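Local atomic coordinates of acyl-CoA dehydrogenase (Slackia heliotrinireducens, PDB entry 4RM7), a protein that belongs to the acyl-CoA dehydrogenase family, whose chains combine helical N- and C-terminal domains with a beta-sheet middle domain and here assemble as a tetramer. Residues L15-F27 against V76-F90. Residues are numbered along the deposited sequence; the frame is centred on the assembly and turned at random. Where two conformers were deposited one is given.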
loop_
_atom_site.group_PDB
_atom_site.type_symbol
_atom_site.label_atom_id
_atom_site.label_comp_id
_atom_site.label_asym_id
_atom_site.label_seq_id
_atom_site.Cartn_x
_atom_site.Cartn_y
_atom_site.Cartn_z
ATOM N N LEU A 15 26.269 11.036 -25.541
ATOM C CA LEU A 15 25.639 9.766 -25.890
ATOM C C LEU A 15 24.119 9.915 -25.906
ATOM O O LEU A 15 23.446 9.548 -26.883
ATOM C CB LEU A 15 26.061 8.672 -24.904
ATOM C CG LEU A 15 25.365 7.313 -24.991
ATOM C CD1 LEU A 15 25.703 6.615 -26.288
ATOM C CD2 LEU A 15 25.756 6.436 -23.799
ATOM N N LEU A 16 23.592 10.488 -24.832
ATOM C CA LEU A 16 22.170 10.755 -24.743
ATOM C C LEU A 16 21.691 11.610 -25.890
ATOM O O LEU A 16 20.630 11.352 -26.457
ATOM C CB LEU A 16 21.840 11.449 -23.436
ATOM C CG LEU A 16 21.428 10.509 -22.341
ATOM C CD1 LEU A 16 21.387 11.299 -21.078
ATOM C CD2 LEU A 16 20.067 9.966 -22.684
ATOM N N ASN A 17 22.470 12.635 -26.226
ATOM C CA ASN A 17 22.091 13.532 -27.312
ATOM C C ASN A 17 21.954 12.751 -28.607
ATOM O O ASN A 17 20.988 12.936 -29.355
ATOM C CB ASN A 17 23.108 14.655 -27.493
ATOM C CG ASN A 17 23.178 15.585 -26.303
ATOM O OD1 ASN A 17 22.253 15.655 -25.493
ATOM N ND2 ASN A 17 24.285 16.322 -26.200
ATOM N N HIS A 18 22.921 11.873 -28.861
ATOM C CA HIS A 18 22.926 11.065 -30.073
ATOM C C HIS A 18 21.732 10.120 -30.108
ATOM O O HIS A 18 21.056 9.996 -31.129
ATOM C CB HIS A 18 24.226 10.273 -30.187
ATOM C CG HIS A 18 25.450 11.130 -30.217
ATOM N ND1 HIS A 18 26.730 10.606 -30.225
ATOM C CD2 HIS A 18 25.601 12.476 -30.241
ATOM C CE1 HIS A 18 27.605 11.591 -30.257
ATOM N NE2 HIS A 18 26.949 12.739 -30.270
ATOM N N VAL A 19 21.461 9.469 -28.983
ATOM C CA VAL A 19 20.338 8.545 -28.900
ATOM C C VAL A 19 19.000 9.276 -29.030
ATOM O O VAL A 19 18.107 8.809 -29.722
ATOM C CB VAL A 19 20.393 7.750 -27.599
ATOM C CG1 VAL A 19 19.125 6.926 -27.420
ATOM C CG2 VAL A 19 21.622 6.849 -27.612
ATOM N N ARG A 20 18.891 10.433 -28.385
ATOM C CA ARG A 20 17.677 11.249 -28.430
ATOM C C ARG A 20 17.384 11.797 -29.832
ATOM O O ARG A 20 16.227 11.945 -30.223
ATOM C CB ARG A 20 17.790 12.403 -27.424
ATOM C CG ARG A 20 16.651 13.405 -27.458
ATOM C CD ARG A 20 16.653 14.325 -26.227
ATOM N NE ARG A 20 17.995 14.758 -25.826
ATOM C CZ ARG A 20 18.581 14.420 -24.678
ATOM N NH1 ARG A 20 17.950 13.649 -23.790
ATOM N NH2 ARG A 20 19.801 14.865 -24.416
ATOM N N GLU A 21 18.428 12.101 -30.590
ATOM C CA GLU A 21 18.246 12.584 -31.951
ATOM C C GLU A 21 17.773 11.415 -32.842
ATOM O O GLU A 21 16.907 11.579 -33.691
ATOM C CB GLU A 21 19.541 13.233 -32.461
ATOM C CG GLU A 21 19.731 13.220 -33.952
ATOM C CD GLU A 21 20.846 14.156 -34.407
ATOM O OE1 GLU A 21 21.054 15.202 -33.739
ATOM O OE2 GLU A 21 21.505 13.843 -35.434
ATOM N N TYR A 22 18.317 10.231 -32.622
ATOM C CA TYR A 22 17.844 9.052 -33.325
ATOM C C TYR A 22 16.404 8.692 -32.982
ATOM O O TYR A 22 15.614 8.390 -33.859
ATOM C CB TYR A 22 18.771 7.869 -33.030
ATOM C CG TYR A 22 18.201 6.503 -33.323
ATOM C CD1 TYR A 22 18.090 6.046 -34.611
ATOM C CD2 TYR A 22 17.780 5.680 -32.308
ATOM C CE1 TYR A 22 17.569 4.809 -34.884
ATOM C CE2 TYR A 22 17.262 4.440 -32.572
ATOM C CZ TYR A 22 17.159 4.012 -33.864
ATOM O OH TYR A 22 16.644 2.779 -34.126
ATOM N N GLY A 23 16.068 8.710 -31.701
ATOM C CA GLY A 23 14.741 8.324 -31.275
ATOM C C GLY A 23 13.655 9.246 -31.757
ATOM O O GLY A 23 12.610 8.821 -32.206
ATOM N N GLU A 24 13.926 10.531 -31.663
ATOM C CA GLU A 24 12.987 11.542 -32.069
ATOM C C GLU A 24 12.722 11.461 -33.548
ATOM O O GLU A 24 11.624 11.715 -34.005
ATOM C CB GLU A 24 13.489 12.915 -31.678
ATOM C CG GLU A 24 13.060 13.309 -30.287
ATOM C CD GLU A 24 13.753 14.550 -29.805
ATOM O OE1 GLU A 24 14.356 15.250 -30.626
ATOM O OE2 GLU A 24 13.693 14.824 -28.603
ATOM N N LYS A 25 13.762 11.158 -34.298
ATOM C CA LYS A 25 13.660 11.022 -35.733
ATOM C C LYS A 25 12.773 9.884 -36.191
ATOM O O LYS A 25 11.972 10.057 -37.087
ATOM C CB LYS A 25 15.059 10.834 -36.301
ATOM C CG LYS A 25 15.144 10.524 -37.776
ATOM C CD LYS A 25 16.552 10.809 -38.256
ATOM C CE LYS A 25 16.859 10.130 -39.573
ATOM N NZ LYS A 25 15.681 10.165 -40.469
ATOM N N TYR A 26 12.911 8.719 -35.583
ATOM C CA TYR A 26 12.143 7.569 -36.030
ATOM C C TYR A 26 10.893 7.265 -35.234
ATOM O O TYR A 26 9.896 6.858 -35.788
ATOM C CB TYR A 26 13.024 6.330 -36.082
ATOM C CG TYR A 26 14.076 6.395 -37.150
ATOM C CD1 TYR A 26 13.752 6.225 -38.482
ATOM C CD2 TYR A 26 15.391 6.629 -36.830
ATOM C CE1 TYR A 26 14.716 6.286 -39.461
ATOM C CE2 TYR A 26 16.356 6.696 -37.802
ATOM C CZ TYR A 26 16.013 6.522 -39.113
ATOM O OH TYR A 26 16.983 6.594 -40.068
ATOM N N PHE A 27 10.956 7.434 -33.925
ATOM C CA PHE A 27 9.867 7.001 -33.078
ATOM C C PHE A 27 8.788 8.040 -32.893
ATOM O O PHE A 27 8.599 8.574 -31.818
ATOM C CB PHE A 27 10.400 6.497 -31.753
ATOM C CG PHE A 27 11.348 5.356 -31.899
ATOM C CD1 PHE A 27 10.918 4.156 -32.394
ATOM C CD2 PHE A 27 12.668 5.492 -31.560
ATOM C CE1 PHE A 27 11.786 3.101 -32.541
ATOM C CE2 PHE A 27 13.542 4.445 -31.704
ATOM C CZ PHE A 27 13.102 3.247 -32.197
ATOM N N VAL A 76 21.037 4.240 -23.017
ATOM C CA VAL A 76 20.504 4.054 -24.369
ATOM C C VAL A 76 19.099 3.470 -24.268
ATOM O O VAL A 76 18.146 4.037 -24.808
ATOM C CB VAL A 76 21.413 3.154 -25.243
ATOM C CG1 VAL A 76 20.691 2.683 -26.475
ATOM C CG2 VAL A 76 22.663 3.896 -25.664
ATOM N N ILE A 77 18.954 2.382 -23.521
ATOM C CA ILE A 77 17.651 1.724 -23.384
ATOM C C ILE A 77 16.603 2.574 -22.680
ATOM O O ILE A 77 15.457 2.628 -23.123
ATOM C CB ILE A 77 17.795 0.402 -22.655
ATOM C CG1 ILE A 77 18.651 -0.535 -23.499
ATOM C CG2 ILE A 77 16.413 -0.222 -22.368
ATOM C CD1 ILE A 77 19.335 -1.583 -22.698
ATOM N N GLU A 78 16.986 3.263 -21.607
ATOM C CA GLU A 78 16.030 4.128 -20.912
ATOM C C GLU A 78 15.537 5.251 -21.840
ATOM O O GLU A 78 14.351 5.555 -21.872
ATOM C CB GLU A 78 16.639 4.719 -19.635
ATOM C CG GLU A 78 15.863 5.892 -19.057
ATOM C CD GLU A 78 16.603 6.649 -17.938
ATOM O OE1 GLU A 78 17.849 6.678 -17.944
ATOM O OE2 GLU A 78 15.934 7.232 -17.048
ATOM N N GLU A 79 16.437 5.838 -22.623
ATOM C CA GLU A 79 16.045 6.947 -23.478
ATOM C C GLU A 79 15.156 6.526 -24.649
ATOM O O GLU A 79 14.211 7.239 -24.993
ATOM C CB GLU A 79 17.279 7.685 -24.007
ATOM C CG GLU A 79 16.974 8.940 -24.863
ATOM C CD GLU A 79 16.133 10.042 -24.158
ATOM O OE1 GLU A 79 15.704 9.896 -22.983
ATOM O OE2 GLU A 79 15.901 11.084 -24.800
ATOM N N LEU A 80 15.439 5.376 -25.258
ATOM C CA LEU A 80 14.639 4.930 -26.392
ATOM C C LEU A 80 13.249 4.523 -25.908
ATOM O O LEU A 80 12.255 4.758 -26.590
ATOM C CB LEU A 80 15.325 3.768 -27.122
ATOM C CG LEU A 80 16.603 4.223 -27.824
ATOM C CD1 LEU A 80 17.270 3.080 -28.504
ATOM C CD2 LEU A 80 16.301 5.346 -28.818
ATOM N N SER A 81 13.187 3.927 -24.723
ATOM C CA SER A 81 11.917 3.522 -24.129
ATOM C C SER A 81 11.116 4.740 -23.734
ATOM O O SER A 81 9.884 4.711 -23.761
ATOM C CB SER A 81 12.130 2.637 -22.899
ATOM O OG SER A 81 12.944 1.522 -23.211
ATOM N N ARG A 82 11.822 5.809 -23.366
ATOM C CA ARG A 82 11.167 7.048 -22.965
ATOM C C ARG A 82 10.532 7.734 -24.164
ATOM O O ARG A 82 9.363 8.099 -24.128
ATOM C CB ARG A 82 12.151 8.006 -22.299
ATOM C CG ARG A 82 11.510 9.304 -21.797
ATOM C CD ARG A 82 12.579 10.323 -21.396
ATOM N NE ARG A 82 13.267 10.856 -22.555
ATOM C CZ ARG A 82 12.716 11.737 -23.386
ATOM N NH1 ARG A 82 11.476 12.171 -23.170
ATOM N NH2 ARG A 82 13.392 12.173 -24.439
ATOM N N ILE A 83 11.324 7.917 -25.217
ATOM C CA ILE A 83 10.845 8.555 -26.432
ATOM C C ILE A 83 9.740 7.730 -27.081
ATOM O O ILE A 83 8.744 8.280 -27.522
ATOM C CB ILE A 83 11.991 8.771 -27.444
ATOM C CG1 ILE A 83 13.005 9.781 -26.910
ATOM C CG2 ILE A 83 11.450 9.240 -28.794
ATOM C CD1 ILE A 83 14.331 9.692 -27.616
ATOM N N SER A 84 9.895 6.411 -27.121
ATOM C CA SER A 84 8.921 5.580 -27.829
ATOM C C SER A 84 7.671 5.274 -27.021
ATOM O O SER A 84 6.616 5.065 -27.589
ATOM C CB SER A 84 9.548 4.260 -28.252
ATOM O OG SER A 84 9.740 3.454 -27.125
ATOM N N GLY A 85 7.793 5.220 -25.697
ATOM C CA GLY A 85 6.690 4.788 -24.855
ATOM C C GLY A 85 6.385 3.322 -25.119
ATOM O O GLY A 85 5.252 2.853 -24.980
ATOM N N ALA A 86 7.406 2.579 -25.518
ATOM C CA ALA A 86 7.163 1.224 -25.968
ATOM C C ALA A 86 8.274 0.295 -25.542
ATOM O O ALA A 86 9.358 0.735 -25.156
ATOM C CB ALA A 86 6.989 1.190 -27.493
ATOM N N CYS A 87 7.979 -0.997 -25.603
ATOM C CA CYS A 87 8.973 -2.033 -25.415
ATOM C C CYS A 87 9.672 -2.292 -26.734
ATOM O O CYS A 87 9.048 -2.756 -27.674
ATOM C CB CYS A 87 8.324 -3.312 -24.897
ATOM S SG CYS A 87 9.533 -4.523 -24.350
ATOM N N LEU A 88 10.963 -1.990 -26.805
ATOM C CA LEU A 88 11.710 -2.085 -28.055
ATOM C C LEU A 88 12.596 -3.336 -28.067
ATOM O O LEU A 88 12.938 -3.864 -27.013
ATOM C CB LEU A 88 12.539 -0.807 -28.246
ATOM C CG LEU A 88 11.724 0.488 -28.261
ATOM C CD1 LEU A 88 12.660 1.678 -28.350
ATOM C CD2 LEU A 88 10.706 0.514 -29.405
ATOM N N PRO A 89 12.968 -3.826 -29.264
ATOM C CA PRO A 89 13.739 -5.076 -29.388
ATOM C C PRO A 89 15.201 -4.946 -28.979
ATOM O O PRO A 89 15.882 -5.960 -28.806
ATOM C CB PRO A 89 13.665 -5.407 -30.889
ATOM C CG PRO A 89 12.754 -4.428 -31.502
ATOM C CD PRO A 89 12.674 -3.237 -30.579
ATOM N N PHE A 90 15.678 -3.714 -28.847
ATOM C CA PHE A 90 17.103 -3.460 -28.700
ATOM C C PHE A 90 17.714 -4.158 -27.509
ATOM O O PHE A 90 18.749 -4.807 -27.661
ATOM C CB PHE A 90 17.366 -1.958 -28.619
ATOM C CG PHE A 90 16.889 -1.225 -29.821
ATOM C CD1 PHE A 90 17.308 -1.611 -31.086
ATOM C CD2 PHE A 90 15.968 -0.196 -29.706
ATOM C CE1 PHE A 90 16.849 -0.952 -32.226
ATOM C CE2 PHE A 90 15.504 0.469 -30.835
ATOM C CZ PHE A 90 15.942 0.084 -32.099
HETATM O O HOH W 1 12.042 13.456 -26.636
HETATM O O HOH W 2 6.531 8.619 -29.894
#
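Val19 and Leu80 meet where two helices of the all-helical N-terminal domain of the acyl-CoA dehydrogenase fold pack together: helices 10-26 and 70-84 run in roughly the same direction, their local axes 9.3 Å apart and crossing at -28°. Apolar packing carries most of the contact. Val19 divides its branches, CG1 lying against Leu80 CD2 at 3.5 Å and CG2 against Val76 CG2, which Leu15 CD1 also touches. Leu80 CD2 then reaches the edge of the Tyr22 ring, near its plane. Gly23, without a side chain, leaves its backbone to Ile83, whose CG2 sits 3.6 Å from Gly23 O while CD1 lies by Arg20 CA. Where helix 10-26 ends, Phe27 packs its ring against Leu80 and Ser84 of helix 70-84 and against Leu88 and Phe90 beyond it. Leu88 CD1 lies over one face of that ring, and Phe27 CZ lies 3.9 Å from Phe90 CE2, at the edge of the Phe90 ring and in its plane. Tyr22 OH also abuts Phe90 CZ, but its hydrogen bond goes to Val45 O, linking the pair to helix 43-50.

The polar side is a salt-bridge network centred on Glu79. A bend at chi2 (58°) carries its carboxylate onward along its own helix to Arg82, which grips it side-on, NE to OE1 and NH2 to OE2, both nearly straight. Across the helices Arg20 NH1 adds a weak 3.4 Å bond to the same OE2, its guanidinium 81° from the carboxylate plane; Arg20 NH2 is held by Asn17 OD1. Arg82 NH1 also pairs with Glu262, tying the network to helix 234-270. One water joins Arg82 NH2 to Glu24 OE2; a second donates to Phe27 O at 2.8 Å and to Ile83 O at 3.3 Å.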